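Local coordinates for DNA alpha-glucosyltransferase (Enterobacteria phage T4, PDB 1YA6), which is a phage glucosyltransferase of the GT-B class, with two domains that each hold a parallel beta sheet, at residues Glu235-Ser240 / Ala272-Cys277. Sequence-based numbering, arbitrary orientation.
With UDP (uridine-5'-diphosphate), chain I; nucleotides of chain A.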
ATOM      1  N   GLU C 235      -0.240   6.552 -12.503  1.00 54.79           N
ATOM      2  CA  GLU C 235      -1.544   6.551 -11.861  1.00 56.38           C
ATOM      3  C   GLU C 235      -1.485   6.925 -10.386  1.00 57.48           C
ATOM      4  O   GLU C 235      -0.577   6.511  -9.653  1.00 57.66           O
ATOM      5  CB  GLU C 235      -2.196   5.168 -11.992  1.00 56.95           C
ATOM      6  CG  GLU C 235      -2.455   4.715 -13.425  1.00 62.03           C
ATOM      7  CD  GLU C 235      -3.338   3.472 -13.501  1.00 63.35           C
ATOM      8  OE1 GLU C 235      -4.392   3.451 -12.824  1.00 62.86           O
ATOM      9  OE2 GLU C 235      -2.990   2.525 -14.243  1.00 62.81           O
ATOM     10  N   GLY C 236      -2.456   7.722  -9.956  1.00 56.93           N
ATOM     11  CA  GLY C 236      -2.523   8.091  -8.558  1.00 56.92           C
ATOM     12  C   GLY C 236      -2.057   9.465  -8.137  1.00 56.24           C
ATOM     13  O   GLY C 236      -2.276   9.838  -6.984  1.00 57.82           O
ATOM     14  N   LEU C 237      -1.428  10.220  -9.035  1.00 54.94           N
ATOM     15  CA  LEU C 237      -0.945  11.551  -8.674  1.00 52.00           C
ATOM     16  C   LEU C 237      -2.075  12.539  -8.466  1.00 51.74           C
ATOM     17  O   LEU C 237      -2.508  13.197  -9.415  1.00 51.24           O
ATOM     18  CB  LEU C 237      -0.004  12.100  -9.741  1.00 50.89           C
ATOM     19  CG  LEU C 237       1.355  11.437  -9.963  1.00 49.68           C
ATOM     20  CD1 LEU C 237       2.035  12.146 -11.108  1.00 49.36           C
ATOM     21  CD2 LEU C 237       2.219  11.517  -8.722  1.00 49.60           C
ATOM     22  N   GLU C 238      -2.555  12.642  -7.227  1.00 50.66           N
ATOM     23  CA  GLU C 238      -3.624  13.583  -6.912  1.00 50.96           C
ATOM     24  C   GLU C 238      -3.022  14.982  -6.996  1.00 50.97           C
ATOM     25  O   GLU C 238      -1.841  15.178  -6.703  1.00 50.25           O
ATOM     26  CB  GLU C 238      -4.192  13.341  -5.504  1.00 52.23           C
ATOM     27  CG  GLU C 238      -3.295  13.782  -4.335  1.00 54.94           C
ATOM     28  CD  GLU C 238      -2.054  12.901  -4.143  1.00 57.42           C
ATOM     29  OE1 GLU C 238      -1.118  13.326  -3.424  1.00 59.24           O
ATOM     30  OE2 GLU C 238      -2.017  11.785  -4.701  1.00 58.08           O
ATOM     31  N   ARG C 239      -3.828  15.951  -7.407  1.00 51.57           N
ATOM     32  CA  ARG C 239      -3.355  17.319  -7.530  1.00 50.77           C
ATOM     33  C   ARG C 239      -3.416  18.068  -6.212  1.00 50.39           C
ATOM     34  O   ARG C 239      -3.995  19.148  -6.117  1.00 51.76           O
ATOM     35  CB  ARG C 239      -4.149  18.059  -8.599  1.00 51.88           C
ATOM     36  CG  ARG C 239      -3.831  17.581 -10.005  1.00 55.40           C
ATOM     37  CD  ARG C 239      -4.971  17.912 -10.941  1.00 57.42           C
ATOM     38  NE  ARG C 239      -6.198  17.234 -10.531  1.00 60.19           N
ATOM     39  CZ  ARG C 239      -7.385  17.462 -11.079  1.00 60.97           C
ATOM     40  NH1 ARG C 239      -8.456  16.805 -10.654  1.00 58.26           N
ATOM     41  NH2 ARG C 239      -7.496  18.361 -12.049  1.00 61.35           N
ATOM     42  N   SER C 240      -2.816  17.470  -5.192  1.00 49.13           N
ATOM     43  CA  SER C 240      -2.736  18.071  -3.879  1.00 46.44           C
ATOM     44  C   SER C 240      -1.667  19.157  -4.015  1.00 47.74           C
ATOM     45  O   SER C 240      -1.030  19.271  -5.075  1.00 44.64           O
ATOM     46  CB  SER C 240      -2.284  17.020  -2.889  1.00 46.90           C
ATOM     47  OG  SER C 240      -1.059  16.452  -3.323  1.00 49.20           O
ATOM     48  N   ALA C 272       4.438  12.034 -20.330  1.00 65.08           N
ATOM     49  CA  ALA C 272       3.820  11.170 -19.333  1.00 62.96           C
ATOM     50  C   ALA C 272       2.317  11.444 -19.181  1.00 61.55           C
ATOM     51  O   ALA C 272       1.885  12.593 -19.018  1.00 59.93           O
ATOM     52  CB  ALA C 272       4.525  11.342 -17.989  1.00 63.03           C
ATOM     53  N   GLN C 273       1.527  10.375 -19.259  1.00 60.19           N
ATOM     54  CA  GLN C 273       0.081  10.484 -19.105  1.00 58.62           C
ATOM     55  C   GLN C 273      -0.148  10.261 -17.614  1.00 58.45           C
ATOM     56  O   GLN C 273       0.309   9.260 -17.052  1.00 58.44           O
ATOM     57  CB  GLN C 273      -0.652   9.405 -19.918  1.00 57.91           C
ATOM     58  CG  GLN C 273      -0.322   9.337 -21.428  1.00 54.38           C
ATOM     59  CD  GLN C 273      -0.515  10.664 -22.165  1.00 52.33           C
ATOM     60  OE1 GLN C 273       0.443  11.421 -22.369  1.00 50.57           O
ATOM     61  NE2 GLN C 273      -1.751  10.948 -22.564  1.00 45.89           N
ATOM     62  N   ILE C 274      -0.843  11.195 -16.979  1.00 56.94           N
ATOM     63  CA  ILE C 274      -1.084  11.112 -15.554  1.00 55.36           C
ATOM     64  C   ILE C 274      -2.551  10.920 -15.218  1.00 54.33           C
ATOM     65  O   ILE C 274      -3.410  11.697 -15.630  1.00 53.28           O
ATOM     66  CB  ILE C 274      -0.572  12.398 -14.837  1.00 57.10           C
ATOM     67  CG1 ILE C 274       0.837  12.744 -15.336  1.00 56.71           C
ATOM     68  CG2 ILE C 274      -0.574  12.202 -13.314  1.00 54.78           C
ATOM     69  CD1 ILE C 274       1.836  11.601 -15.246  1.00 56.21           C
ATOM     70  N   LEU C 275      -2.828   9.878 -14.451  1.00 53.31           N
ATOM     71  CA  LEU C 275      -4.187   9.585 -14.028  1.00 53.80           C
ATOM     72  C   LEU C 275      -4.203   9.910 -12.541  1.00 54.72           C
ATOM     73  O   LEU C 275      -3.221   9.617 -11.855  1.00 56.15           O
ATOM     74  CB  LEU C 275      -4.473   8.103 -14.271  1.00 51.77           C
ATOM     75  CG  LEU C 275      -5.718   7.473 -13.661  1.00 50.74           C
ATOM     76  CD1 LEU C 275      -6.950   8.232 -14.080  1.00 52.20           C
ATOM     77  CD2 LEU C 275      -5.793   6.031 -14.094  1.00 49.45           C
ATOM     78  N   ASP C 276      -5.271  10.528 -12.034  1.00 55.20           N
ATOM     79  CA  ASP C 276      -5.298  10.841 -10.606  1.00 57.39           C
ATOM     80  C   ASP C 276      -5.795   9.667  -9.776  1.00 56.29           C
ATOM     81  O   ASP C 276      -5.739   8.517 -10.224  1.00 57.36           O
ATOM     82  CB  ASP C 276      -6.130  12.094 -10.313  1.00 62.17           C
ATOM     83  CG  ASP C 276      -7.605  11.890 -10.523  1.00 67.38           C
ATOM     84  OD1 ASP C 276      -8.375  12.831 -10.206  1.00 67.28           O
ATOM     85  OD2 ASP C 276      -7.990  10.798 -10.999  1.00 72.45           O
ATOM     86  N   CYS C 277      -6.253   9.941  -8.560  1.00 54.20           N
ATOM     87  CA  CYS C 277      -6.744   8.875  -7.697  1.00 53.49           C
ATOM     88  C   CYS C 277      -7.537   7.876  -8.515  1.00 52.37           C
ATOM     89  O   CYS C 277      -8.555   8.202  -9.116  1.00 51.49           O
ATOM     90  CB  CYS C 277      -7.591   9.460  -6.589  1.00 53.66           C
ATOM     91  SG  CYS C 277      -6.627  10.655  -5.698  1.00 61.25           S
TER
HETATM   92  N1  UDP I2001      -4.338   2.924  -4.279  1.00 44.19           N
HETATM   93  C2  UDP I2001      -5.546   3.015  -4.923  1.00 45.17           C
HETATM   94  N3  UDP I2001      -5.788   4.221  -5.532  1.00 45.57           N
HETATM   95  C4  UDP I2001      -4.950   5.312  -5.577  1.00 45.06           C
HETATM   96  C5  UDP I2001      -3.696   5.123  -4.910  1.00 45.15           C
HETATM   97  C6  UDP I2001      -3.442   3.964  -4.297  1.00 44.28           C
HETATM   98  O2  UDP I2001      -6.342   2.090  -4.962  1.00 46.09           O
HETATM   99  O4  UDP I2001      -5.320   6.341  -6.157  1.00 41.00           O
HETATM  100  C1' UDP I2001      -4.061   1.684  -3.548  1.00 45.01           C
HETATM  101  C2' UDP I2001      -2.748   1.018  -3.932  1.00 46.38           C
HETATM  102  O2' UDP I2001      -2.964   0.132  -5.011  1.00 48.65           O
HETATM  103  C3' UDP I2001      -2.379   0.303  -2.634  1.00 45.53           C
HETATM  104  C4' UDP I2001      -2.898   1.256  -1.560  1.00 44.24           C
HETATM  105  O4' UDP I2001      -3.965   2.016  -2.181  1.00 43.19           O
HETATM  106  O3' UDP I2001      -3.063  -0.935  -2.560  1.00 47.19           O
HETATM  107  C5' UDP I2001      -1.877   2.218  -0.998  1.00 41.82           C
HETATM  108  O5' UDP I2001      -1.006   1.542  -0.100  1.00 42.29           O
HETATM  109  PA  UDP I2001       0.581   1.561  -0.298  1.00 44.58           P
HETATM  110  O1A UDP I2001       1.171   0.769   0.819  1.00 42.02           O
HETATM  111  O2A UDP I2001       0.872   1.182  -1.703  1.00 39.93           O
HETATM  112  O3A UDP I2001       1.030   3.131  -0.131  1.00 42.62           O
HETATM  113  PB  UDP I2001       0.426   4.343   0.787  1.00 38.21           P
HETATM  114  O1B UDP I2001       1.598   5.079   1.338  1.00 44.25           O
HETATM  115  O2B UDP I2001      -0.577   5.073  -0.024  1.00 42.01           O
HETATM  116  O3B UDP I2001      -0.319   3.613   1.988  1.00 38.26           O
ATOM    117  P    DA A   6      -0.661  14.441   3.407  1.00 77.60           P
ATOM    118  OP1  DA A   6      -1.192  13.582   4.506  1.00 77.69           O
ATOM    119  OP2  DA A   6      -0.180  13.805   2.139  1.00 71.61           O
ATOM    120  O5'  DA A   6      -1.785  15.507   3.022  1.00 77.70           O
ATOM    121  C5'  DA A   6      -2.275  15.616   1.686  1.00 77.21           C
ATOM    122  C4'  DA A   6      -2.784  17.017   1.426  1.00 75.98           C
ATOM    123  O4'  DA A   6      -3.363  17.045   0.104  1.00 74.30           O
ATOM    124  C3'  DA A   6      -3.890  17.488   2.369  1.00 76.43           C
ATOM    125  O3'  DA A   6      -3.811  18.908   2.543  1.00 79.50           O
ATOM    126  C2'  DA A   6      -5.164  17.104   1.637  1.00 74.13           C
ATOM    127  C1'  DA A   6      -4.772  17.242   0.174  1.00 72.98           C
ATOM    128  N9   DA A   6      -5.386  16.254  -0.710  1.00 69.66           N
ATOM    129  C8   DA A   6      -5.619  14.924  -0.455  1.00 68.39           C
ATOM    130  N7   DA A   6      -6.136  14.275  -1.468  1.00 68.01           N
ATOM    131  C5   DA A   6      -6.263  15.243  -2.456  1.00 68.16           C
ATOM    132  C6   DA A   6      -6.734  15.189  -3.782  1.00 68.90           C
ATOM    133  N6   DA A   6      -7.168  14.069  -4.372  1.00 67.64           N
ATOM    134  N1   DA A   6      -6.734  16.339  -4.495  1.00 68.80           N
ATOM    135  C2   DA A   6      -6.280  17.458  -3.905  1.00 67.64           C
ATOM    136  N3   DA A   6      -5.807  17.630  -2.672  1.00 64.77           N
ATOM    137  C4   DA A   6      -5.822  16.471  -1.994  1.00 67.08           C
TER
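Gly236 N gives its hydrogen to Leu275 O at 2.8 Å, the main bond between 235-240 and 272-277. The donor stands above the carbonyl plane, 39° out of it, and the N-H of Leu237 adds a weak bond to the same oxygen. Just before this, Glu235 and Leu275 form a parallel beta bridge and their side chains run side by side in the same direction. With chi1 at 168° the Leu275 side chain swings away from its backbone N, and its CD2 branch lies along the extended glutamate, 3.6 Å from Glu235 CG. The carboxylate beyond is held by a salt bridge from Arg286. Gly236 has a positive phi, a backbone angle that glycine takes up readily, and here the chain turns out of the strand.

Leu237 lies across Ile274, with Leu237 CD1 3.4 Å from Ile274 CG2. Arg239 reaches back toward Asp276, but Arg239 NH1 and Asp276 OD1 stay 4.0 Å apart, a long salt bridge with the two planes 68° apart.

Further along both segments the ligand and the DNA come in. Glu238 CB packs 3.6 Å from Cys277 SG, and both approach the exocyclic N6 of adenine DA6 of chain A, with Glu238 CB at 3.3 Å. Arg49 forms a salt bridge with Glu238 OE2 and a hydrogen bond with Gly236 O. Cys277 belongs to the UDP pocket, its CA 3.3 Å from the uracil O4.

In the parallel sheet of this GT-B domain, 272-275 runs between 231-235 and 253-256, and the contact forms where 231-235 and 272-275 give way to loops. Helix 214-225 covers Leu237 and Ile274 through Phe214 and Phe218, while helix 280-288 packs on Glu235 and Leu275 through Met283 and Arg286.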